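Local atomic coordinates of protein Kinase A (Toxoplasma gondii, PDB entry 5J3U), a protein that binds cyclic AMP in two cyclic nucleotide-binding domains and, as in related regulatory chains, probably inhibits the catalytic subunit of protein kinase A until the nucleotide arrives. Residues R160-T165 with V179-E184; A168-Q173 with G231-A236; A216-E221 with L253-A258. One frame throughout, in Å; residues are numbered along the deposited sequence. Where two conformers were deposited one is given.

Contact 1: R160-T165 with V179-E184; sequences RTEMFT and VFYIVE
Thr161 turns OG1 anti to its own carbonyl carbon (chi1 -68°), and Glu184 does the same with CG (chi1 -61°) before running on fully extended through CD; together these torsions let a hydroxyl and a carboxylate meet across two strands that are not neighbours. The hydroxyl donates, Thr161 OG1 to Glu184 OE2, at 2.7 Å, and the carboxylate oxygen receives it on its syn lone pair, the side of OE1. The two side chains approach at a slant, and the methyl of the threonine lies beside the same oxygen, with Thr161 CG2 3.4 Å from Glu184 OE2. Both groups have second partners on helix 116-138: Tyr134 OH is hydrogen-bonded to Thr161 OG1, and Arg130 forms a salt bridge with Glu184 OE1, which probably helps to keep the carboxylate charged and to limit its rotation.

In the antiparallel beta-barrel of the cyclic nucleotide-binding domain, strand 232-239 lies between strands 159-165 and 179-183, and the CA atoms of Thr161 and Glu184 are 8.7 Å apart. Each polar bridge therefore has to pass over that middle strand. On its other face the gap is closed by water rather than directly. One molecule donates to Glu162 OE1 at 2.6 Å and is hydrogen-bonded to Tyr181 OH, also at 2.6 Å; it lies in the plane of the phenol ring, at its edge. Glu162 OE1 itself comes no nearer to the ring than 4.5 Å, at Tyr181 CE1, again on the edge. One face of the ring meets Val179, whose CG1 sits 3.4 Å above the ring plane, offset toward the rim, and the ring of Phe212 meets that of Tyr181 with the planes about 20° apart.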
loop_
_atom_site.group_PDB
_atom_site.type_symbol
_atom_site.label_atom_id
_atom_site.label_comp_id
_atom_site.label_asym_id
_atom_site.label_seq_id
_atom_site.Cartn_x
_atom_site.Cartn_y
_atom_site.Cartn_z
ATOM N N ARG A 160 2.277 0.994 3.629
ATOM C CA ARG A 160 2.056 2.435 3.438
ATOM C C ARG A 160 2.300 3.136 4.750
ATOM O O ARG A 160 2.422 2.452 5.765
ATOM C CB ARG A 160 0.650 2.720 2.938
ATOM C CG ARG A 160 0.344 2.070 1.610
ATOM C CD ARG A 160 -1.138 2.225 1.323
ATOM N NE ARG A 160 -1.560 1.678 0.057
ATOM C CZ ARG A 160 -1.897 0.409 -0.183
ATOM N NH1 ARG A 160 -1.816 -0.548 0.755
ATOM N NH2 ARG A 160 -2.274 0.081 -1.423
ATOM N N THR A 161 2.553 4.432 4.718
ATOM C CA THR A 161 2.815 5.214 5.949
ATOM C C THR A 161 1.727 6.218 6.127
ATOM O O THR A 161 1.302 6.839 5.150
ATOM C CB THR A 161 4.184 5.898 5.912
ATOM O OG1 THR A 161 5.179 4.861 5.986
ATOM C CG2 THR A 161 4.388 6.839 7.055
ATOM N N GLU A 162 1.284 6.401 7.348
ATOM C CA GLU A 162 0.316 7.469 7.673
ATOM C C GLU A 162 0.784 8.209 8.955
ATOM O O GLU A 162 1.369 7.574 9.835
ATOM C CB GLU A 162 -1.064 6.880 7.951
ATOM C CG GLU A 162 -1.690 6.205 6.739
ATOM C CD GLU A 162 -3.098 5.647 6.989
ATOM O OE1 GLU A 162 -3.644 5.804 8.102
ATOM O OE2 GLU A 162 -3.630 5.017 6.031
ATOM N N MET A 163 0.550 9.525 9.025
ATOM C CA MET A 163 0.928 10.361 10.180
ATOM C C MET A 163 -0.355 10.787 10.884
ATOM O O MET A 163 -1.329 11.155 10.234
ATOM C CB MET A 163 1.718 11.607 9.701
ATOM C CG MET A 163 2.310 12.467 10.815
ATOM S SD MET A 163 3.753 11.714 11.604
ATOM C CE MET A 163 4.936 11.822 10.263
ATOM N N PHE A 164 -0.360 10.730 12.214
ATOM C CA PHE A 164 -1.488 11.124 13.016
ATOM C C PHE A 164 -0.986 12.111 14.087
ATOM O O PHE A 164 -0.066 11.808 14.826
ATOM C CB PHE A 164 -2.085 9.917 13.704
ATOM C CG PHE A 164 -2.781 8.971 12.762
ATOM C CD1 PHE A 164 -2.091 7.974 12.103
ATOM C CD2 PHE A 164 -4.154 9.103 12.533
ATOM C CE1 PHE A 164 -2.770 7.104 11.245
ATOM C CE2 PHE A 164 -4.831 8.227 11.710
ATOM C CZ PHE A 164 -4.127 7.230 11.050
ATOM N N THR A 165 -1.665 13.238 14.216
ATOM C CA THR A 165 -1.326 14.212 15.256
ATOM C C THR A 165 -1.962 13.875 16.560
ATOM O O THR A 165 -2.843 13.026 16.667
ATOM C CB THR A 165 -1.726 15.655 14.799
ATOM O OG1 THR A 165 -3.110 15.658 14.483
ATOM C CG2 THR A 165 -0.972 16.069 13.575
ATOM N N VAL A 179 -6.925 -3.112 8.546
ATOM C CA VAL A 179 -5.501 -2.630 8.482
ATOM C C VAL A 179 -4.745 -3.048 9.746
ATOM O O VAL A 179 -5.256 -2.909 10.879
ATOM C CB VAL A 179 -5.414 -1.103 8.345
ATOM C CG1 VAL A 179 -3.937 -0.625 8.278
ATOM C CG2 VAL A 179 -6.184 -0.650 7.131
ATOM N N PHE A 180 -3.522 -3.544 9.552
ATOM C CA PHE A 180 -2.584 -3.873 10.636
ATOM C C PHE A 180 -1.565 -2.741 10.678
ATOM O O PHE A 180 -1.146 -2.299 9.614
ATOM C CB PHE A 180 -1.919 -5.224 10.328
ATOM C CG PHE A 180 -0.800 -5.622 11.265
ATOM C CD1 PHE A 180 -1.028 -5.879 12.586
ATOM C CD2 PHE A 180 0.506 -5.732 10.790
ATOM C CE1 PHE A 180 -0.022 -6.294 13.427
ATOM C CE2 PHE A 180 1.510 -6.196 11.607
ATOM C CZ PHE A 180 1.281 -6.466 12.927
ATOM N N TYR A 181 -1.226 -2.266 11.889
ATOM C CA TYR A 181 -0.342 -1.144 12.105
ATOM C C TYR A 181 0.914 -1.474 12.934
ATOM O O TYR A 181 0.900 -2.317 13.832
ATOM C CB TYR A 181 -1.108 -0.039 12.849
ATOM C CG TYR A 181 -2.289 0.525 12.130
ATOM C CD1 TYR A 181 -2.157 1.544 11.211
ATOM C CD2 TYR A 181 -3.569 0.025 12.378
ATOM C CE1 TYR A 181 -3.269 2.078 10.561
ATOM C CE2 TYR A 181 -4.661 0.517 11.718
ATOM C CZ TYR A 181 -4.521 1.546 10.830
ATOM O OH TYR A 181 -5.606 2.081 10.180
ATOM N N ILE A 182 2.043 -0.904 12.546
ATOM C CA ILE A 182 3.256 -0.935 13.325
ATOM C C ILE A 182 3.740 0.531 13.480
ATOM O O ILE A 182 3.789 1.310 12.503
ATOM C CB ILE A 182 4.357 -1.753 12.664
ATOM C CG1 ILE A 182 3.806 -3.082 12.071
ATOM C CG2 ILE A 182 5.440 -1.966 13.691
ATOM C CD1 ILE A 182 4.820 -3.826 11.201
ATOM N N VAL A 183 4.056 0.936 14.698
ATOM C CA VAL A 183 4.435 2.277 14.939
ATOM C C VAL A 183 5.890 2.402 14.451
ATOM O O VAL A 183 6.779 1.718 14.963
ATOM C CB VAL A 183 4.409 2.636 16.446
ATOM C CG1 VAL A 183 4.899 4.034 16.663
ATOM C CG2 VAL A 183 2.991 2.492 17.056
ATOM N N GLU A 184 6.111 3.302 13.530
ATOM C CA GLU A 184 7.494 3.592 13.053
ATOM C C GLU A 184 8.227 4.555 13.994
ATOM O O GLU A 184 9.410 4.362 14.293
ATOM C CB GLU A 184 7.453 4.238 11.666
ATOM C CG GLU A 184 6.821 3.385 10.589
ATOM C CD GLU A 184 6.802 4.057 9.197
ATOM O OE1 GLU A 184 7.917 4.525 8.779
ATOM O OE2 GLU A 184 5.709 4.074 8.536
HETATM O O HOH W 1 -5.645 4.194 8.704
#

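Contact 2: A168-Q173 with G231-A236; sequences AYIVRQ and GICKVA
Ile170, hydrogen-bonded through its backbone to Val227, as is the next residue, Val171, sets its side chain against Cys233 and Val235; at this irregularity it faces strand 232-239. No polar bond joins the segments 168-173 and 231-236 themselves; what crosses is a single aliphatic side chain. The CD1 methyl of Ile170 does the touching. It comes to 4.1 Å from Cys233 SG and to 4.3 Å from Val235 CG1, and since that sulfur and that methyl are themselves 3.8 Å apart (Cys233 SG to Val235 CG1), the three groups make a compact triangle. The side chain reaches this far because it is extended beyond CG1 (chi2 176°), spanning a backbone gap of 9.2 Å between the CA atoms of Ile170 and Val235. Cys233 holds its sulfur anti to the backbone N (chi1 -167°), which carries SG to the Ile170 methyl.

The doubled pairing with Val227 is a classic beta bulge, and it coincides with a corner of the chain at Ile170, within strand 169-171. That strand pairs with strand 226-229 in the second sheet of the barrel, whereas 232-239 belongs to the first, so the isoleucine packs one sheet against the other inside the cyclic nucleotide-binding domain. All three touching residues are buried. Phe164 and Tyr181 also lie against Ile170, extending the apolar packing along the first sheet. On strand 232-239 the intervening Lys234 points away from Ile170, as the alternation of a strand requires, and its NZ forms a salt bridge with Glu185. One residue past the corner, Val171 touches the bound cyclic AMP, which places the bulge at the wall of the nucleotide pocket.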
loop_
_atom_site.group_PDB
_atom_site.type_symbol
_atom_site.label_atom_id
_atom_site.label_comp_id
_atom_site.label_asym_id
_atom_site.label_seq_id
_atom_site.Cartn_x
_atom_site.Cartn_y
_atom_site.Cartn_z
ATOM N N ALA A 168 -5.647 12.198 17.582
ATOM C CA ALA A 168 -6.324 11.606 16.408
ATOM C C ALA A 168 -6.492 10.101 16.620
ATOM O O ALA A 168 -5.585 9.405 17.082
ATOM C CB ALA A 168 -5.558 11.897 15.146
ATOM N N TYR A 169 -7.687 9.583 16.351
ATOM C CA TYR A 169 -7.952 8.166 16.523
ATOM C C TYR A 169 -7.424 7.470 15.289
ATOM O O TYR A 169 -7.814 7.803 14.168
ATOM C CB TYR A 169 -9.473 7.883 16.677
ATOM C CG TYR A 169 -9.990 8.200 18.061
ATOM C CD1 TYR A 169 -10.025 9.511 18.505
ATOM C CD2 TYR A 169 -10.403 7.188 18.933
ATOM C CE1 TYR A 169 -10.421 9.824 19.797
ATOM C CE2 TYR A 169 -10.858 7.502 20.223
ATOM C CZ TYR A 169 -10.862 8.820 20.640
ATOM O OH TYR A 169 -11.298 9.135 21.962
ATOM N N ILE A 170 -6.568 6.489 15.491
ATOM C CA ILE A 170 -6.078 5.645 14.377
ATOM C C ILE A 170 -7.113 4.529 14.106
ATOM O O ILE A 170 -7.450 4.254 12.954
ATOM C CB ILE A 170 -4.676 5.088 14.690
ATOM C CG1 ILE A 170 -3.715 6.249 14.979
ATOM C CG2 ILE A 170 -4.140 4.181 13.561
ATOM C CD1 ILE A 170 -2.347 5.789 15.395
ATOM N N VAL A 171 -7.587 3.883 15.165
ATOM C CA VAL A 171 -8.732 2.995 15.104
ATOM C C VAL A 171 -9.693 3.330 16.232
ATOM O O VAL A 171 -9.288 3.863 17.293
ATOM C CB VAL A 171 -8.391 1.490 15.080
ATOM C CG1 VAL A 171 -7.345 1.159 13.980
ATOM C CG2 VAL A 171 -7.991 0.973 16.443
ATOM N N ARG A 172 -10.968 3.031 15.984
ATOM C CA ARG A 172 -12.037 3.226 16.965
ATOM C C ARG A 172 -12.703 1.889 17.326
ATOM O O ARG A 172 -12.983 1.065 16.434
ATOM C CB ARG A 172 -13.071 4.206 16.385
ATOM C CG ARG A 172 -12.502 5.565 15.948
ATOM C CD ARG A 172 -13.472 6.436 15.204
ATOM N NE ARG A 172 -12.836 7.620 14.655
ATOM C CZ ARG A 172 -12.682 8.791 15.266
ATOM N NH1 ARG A 172 -12.040 9.771 14.621
ATOM N NH2 ARG A 172 -13.156 9.005 16.518
ATOM N N GLN A 173 -12.993 1.701 18.598
ATOM C CA GLN A 173 -13.569 0.490 19.081
ATOM C C GLN A 173 -14.950 0.324 18.423
ATOM O O GLN A 173 -15.715 1.286 18.324
ATOM C CB GLN A 173 -13.735 0.525 20.585
ATOM C CG GLN A 173 -14.289 -0.740 21.157
ATOM C CD GLN A 173 -14.211 -0.802 22.701
ATOM O OE1 GLN A 173 -13.580 0.036 23.353
ATOM N NE2 GLN A 173 -14.811 -1.816 23.252
ATOM N N GLY A 231 0.912 12.606 21.341
ATOM C CA GLY A 231 1.960 13.502 20.829
ATOM C C GLY A 231 1.930 13.599 19.327
ATOM O O GLY A 231 1.521 14.593 18.746
ATOM N N ILE A 232 2.376 12.523 18.700
ATOM C CA ILE A 232 2.351 12.353 17.286
ATOM C C ILE A 232 2.678 10.870 17.023
ATOM O O ILE A 232 3.330 10.223 17.824
ATOM C CB ILE A 232 3.324 13.310 16.581
ATOM C CG1 ILE A 232 3.162 13.207 15.065
ATOM C CG2 ILE A 232 4.785 13.056 16.958
ATOM C CD1 ILE A 232 3.788 14.333 14.271
ATOM N N CYS A 233 2.166 10.299 15.935
ATOM C CA CYS A 233 2.412 8.914 15.657
ATOM C C CYS A 233 2.518 8.700 14.171
ATOM O O CYS A 233 1.606 9.073 13.419
ATOM C CB CYS A 233 1.274 8.060 16.210
ATOM S SG CYS A 233 1.651 6.302 16.237
ATOM N N LYS A 234 3.598 8.070 13.749
ATOM C CA LYS A 234 3.834 7.677 12.339
ATOM C C LYS A 234 3.743 6.179 12.268
ATOM O O LYS A 234 4.516 5.500 12.955
ATOM C CB LYS A 234 5.222 8.124 11.886
ATOM C CG LYS A 234 5.510 7.802 10.430
ATOM C CD LYS A 234 6.983 7.942 10.092
ATOM C CE LYS A 234 7.440 9.334 10.054
ATOM N NZ LYS A 234 8.919 9.319 9.767
ATOM N N VAL A 235 2.787 5.651 11.488
ATOM C CA VAL A 235 2.513 4.247 11.444
ATOM C C VAL A 235 2.723 3.690 10.043
ATOM O O VAL A 235 2.427 4.343 9.025
ATOM C CB VAL A 235 1.072 3.827 11.893
ATOM C CG1 VAL A 235 0.962 3.861 13.393
ATOM C CG2 VAL A 235 0.006 4.657 11.210
ATOM N N ALA A 236 3.304 2.513 10.018
ATOM C CA ALA A 236 3.304 1.633 8.855
ATOM C C ALA A 236 2.000 0.851 8.868
ATOM O O ALA A 236 1.593 0.306 9.941
ATOM C CB ALA A 236 4.508 0.709 8.882
#

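Contact 3: A216-E221 with L253-A258; sequences ALINEE and LLSKKA. With CMP (adenosine-3',5'-cyclic-monophosphate), chain B.
Helix 215-219 is the short helix of the phosphate-binding cassette, the signature of cyclic nucleotide-binding domains, and Ile218 on it packs against Leu254 and Ser255 of helix 250-257, near the end of the chain. The apolar contact is made by the longer branch of Ile218, which points at the second helix: Ile218 CD1 reaches Leu254 CB at 3.5 Å, the two side chains crossing at about a right angle. The shorter branch meets the next residue in a looser van der Waals contact with a hydroxyl, Ile218 CG2 lying 3.9 Å from Ser255 OG. Phe243 touches both Ile218 and Leu254, so that helix 240-246 packs against both partners.

Polar bonds hold the cassette helix from its two ends. After its last turn Glu220 adopts positive phi (60°), and its carboxylate forms salt bridges with Arg240 and Lys244. At the other end the helix addresses the ligand, which is also hydrogen-bonded by Arg223 and by the backbone N of Ala224, as expected for the phosphate in this family. Here Ala216 N donates to O1P of cyclic AMP at 3.0 Å, with an N-H...O angle of 161°.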
loop_
_atom_site.group_PDB
_atom_site.type_symbol
_atom_site.label_atom_id
_atom_site.label_comp_id
_atom_site.label_asym_id
_atom_site.label_seq_id
_atom_site.Cartn_x
_atom_site.Cartn_y
_atom_site.Cartn_z
ATOM N N ALA A 216 -8.754 -7.596 14.810
ATOM C CA ALA A 216 -9.874 -7.578 13.855
ATOM C C ALA A 216 -9.562 -8.461 12.647
ATOM O O ALA A 216 -10.452 -9.079 12.085
ATOM C CB ALA A 216 -10.223 -6.174 13.408
ATOM N N LEU A 217 -8.285 -8.527 12.250
ATOM C CA LEU A 217 -7.865 -9.344 11.088
ATOM C C LEU A 217 -7.871 -10.828 11.410
ATOM O O LEU A 217 -8.447 -11.615 10.644
ATOM C CB LEU A 217 -6.438 -8.924 10.616
ATOM C CG LEU A 217 -6.244 -7.460 10.236
ATOM C CD1 LEU A 217 -4.843 -7.178 9.682
ATOM C CD2 LEU A 217 -7.267 -7.012 9.228
ATOM N N ILE A 218 -7.313 -11.211 12.560
ATOM C CA ILE A 218 -7.203 -12.584 12.961
ATOM C C ILE A 218 -8.559 -13.166 13.354
ATOM O O ILE A 218 -8.842 -14.310 13.015
ATOM C CB ILE A 218 -6.222 -12.784 14.111
ATOM C CG1 ILE A 218 -4.800 -12.442 13.625
ATOM C CG2 ILE A 218 -6.254 -14.215 14.632
ATOM C CD1 ILE A 218 -3.805 -12.211 14.730
ATOM N N ASN A 219 -9.360 -12.380 14.063
ATOM C CA ASN A 219 -10.626 -12.878 14.637
ATOM C C ASN A 219 -11.838 -12.551 13.817
ATOM O O ASN A 219 -12.951 -13.007 14.143
ATOM C CB ASN A 219 -10.811 -12.324 16.038
ATOM C CG ASN A 219 -9.771 -12.801 17.006
ATOM O OD1 ASN A 219 -9.273 -13.918 16.915
ATOM N ND2 ASN A 219 -9.517 -11.996 18.004
ATOM N N GLU A 220 -11.681 -11.713 12.790
ATOM C CA GLU A 220 -12.769 -11.327 11.919
ATOM C C GLU A 220 -13.874 -10.645 12.722
ATOM O O GLU A 220 -15.050 -11.032 12.625
ATOM C CB GLU A 220 -13.358 -12.530 11.165
ATOM C CG GLU A 220 -12.340 -13.483 10.557
ATOM C CD GLU A 220 -11.384 -12.818 9.614
ATOM O OE1 GLU A 220 -11.585 -11.619 9.290
ATOM O OE2 GLU A 220 -10.429 -13.512 9.192
ATOM N N GLU A 221 -13.454 -9.709 13.577
ATOM C CA GLU A 221 -14.351 -9.029 14.510
ATOM C C GLU A 221 -14.129 -7.518 14.389
ATOM O O GLU A 221 -13.088 -7.045 13.879
ATOM C CB GLU A 221 -14.025 -9.422 15.935
ATOM C CG GLU A 221 -14.352 -10.844 16.299
ATOM C CD GLU A 221 -14.172 -11.111 17.775
ATOM O OE1 GLU A 221 -13.659 -10.247 18.498
ATOM O OE2 GLU A 221 -14.560 -12.194 18.236
ATOM N N LEU A 253 1.620 -16.781 15.725
ATOM C CA LEU A 253 2.244 -16.111 16.880
ATOM C C LEU A 253 1.360 -15.022 17.449
ATOM O O LEU A 253 1.288 -14.864 18.651
ATOM C CB LEU A 253 3.594 -15.480 16.533
ATOM C CG LEU A 253 4.743 -16.302 16.008
ATOM C CD1 LEU A 253 5.922 -15.377 15.705
ATOM C CD2 LEU A 253 5.171 -17.350 17.039
ATOM N N LEU A 254 0.758 -14.222 16.564
ATOM C CA LEU A 254 -0.071 -13.134 16.976
ATOM C C LEU A 254 -1.322 -13.655 17.678
ATOM O O LEU A 254 -1.776 -13.076 18.686
ATOM C CB LEU A 254 -0.446 -12.249 15.771
ATOM C CG LEU A 254 0.686 -11.336 15.278
ATOM C CD1 LEU A 254 0.255 -10.707 13.981
ATOM C CD2 LEU A 254 1.060 -10.270 16.314
ATOM N N SER A 255 -1.835 -14.760 17.185
ATOM C CA SER A 255 -3.035 -15.372 17.752
ATOM C C SER A 255 -2.754 -15.875 19.171
ATOM O O SER A 255 -3.529 -15.633 20.118
ATOM C CB SER A 255 -3.523 -16.510 16.882
ATOM O OG SER A 255 -4.854 -16.777 17.226
ATOM N N LYS A 256 -1.625 -16.546 19.336
ATOM C CA LYS A 256 -1.264 -17.052 20.659
ATOM C C LYS A 256 -0.936 -15.911 21.647
ATOM O O LYS A 256 -1.335 -15.974 22.820
ATOM C CB LYS A 256 -0.140 -18.099 20.537
ATOM C CG LYS A 256 -0.609 -19.388 19.829
ATOM C CD LYS A 256 0.467 -20.488 19.955
ATOM C CE LYS A 256 0.157 -21.780 19.197
ATOM N NZ LYS A 256 0.597 -21.677 17.779
ATOM N N LYS A 257 -0.272 -14.860 21.183
ATOM C CA LYS A 257 0.028 -13.704 22.025
ATOM C C LYS A 257 -1.194 -12.882 22.445
ATOM O O LYS A 257 -1.104 -12.129 23.406
ATOM C CB LYS A 257 1.050 -12.796 21.384
ATOM C CG LYS A 257 2.406 -13.461 21.267
ATOM C CD LYS A 257 3.387 -12.610 20.484
ATOM C CE LYS A 257 3.803 -11.353 21.241
ATOM N NZ LYS A 257 4.439 -11.647 22.574
ATOM N N ALA A 258 -2.311 -13.040 21.748
ATOM C CA ALA A 258 -3.557 -12.374 22.125
ATOM C C ALA A 258 -3.993 -12.590 23.566
ATOM O O ALA A 258 -4.604 -11.713 24.137
ATOM C CB ALA A 258 -4.701 -12.762 21.203
HETATM P P CMP B . -7.938 -4.566 17.035
HETATM O O1P CMP B . -7.822 -4.886 15.600
HETATM O O2P CMP B . -9.114 -5.164 17.815
HETATM O "O5'" CMP B . -7.987 -2.971 17.167
HETATM C "C5'" CMP B . -7.829 -2.419 18.488
HETATM C "C4'" CMP B . -6.431 -2.871 18.921
HETATM O "O4'" CMP B . -6.036 -2.477 20.244
HETATM C "C3'" CMP B . -6.387 -4.383 19.046
HETATM O "O3'" CMP B . -6.528 -4.957 17.739
HETATM C "C2'" CMP B . -5.079 -4.625 19.753
HETATM O "O2'" CMP B . -3.949 -4.526 18.839
HETATM C "C1'" CMP B . -5.016 -3.372 20.620
HETATM N N9 CMP B . -5.195 -3.656 22.012
HETATM C C8 CMP B . -4.400 -3.129 22.969
HETATM N N7 CMP B . -4.835 -3.532 24.224
HETATM C C5 CMP B . -5.944 -4.282 24.050
HETATM C C6 CMP B . -6.895 -5.031 24.924
HETATM N N6 CMP B . -6.766 -5.034 26.287
HETATM N N1 CMP B . -7.876 -5.691 24.291
HETATM C C2 CMP B . -8.093 -5.709 22.947
HETATM N N3 CMP B . -7.240 -5.050 22.097
HETATM C C4 CMP B . -6.175 -4.371 22.584
#

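Contacts 1 and 2 are parts of one barrel, their centres 7 Å apart, and strand 232-239 serves both: probable backbone hydrogen bonds of 2.8 Å run from Glu184 N to Lys234 O and from Ala236 N to Ile182 O. Contact 3 stands about 19 Å from either, centre to centre. It still meets contact 1 directly, through Phe180 CB and Leu217 CD1 at 3.6 Å, while its nearest atoms stay about 8 Å from contact 2. The cyclic AMP of this domain is touched by contacts 2 and 3, and the Tyr181 side chain of contact 1 stays about 7 Å away from it.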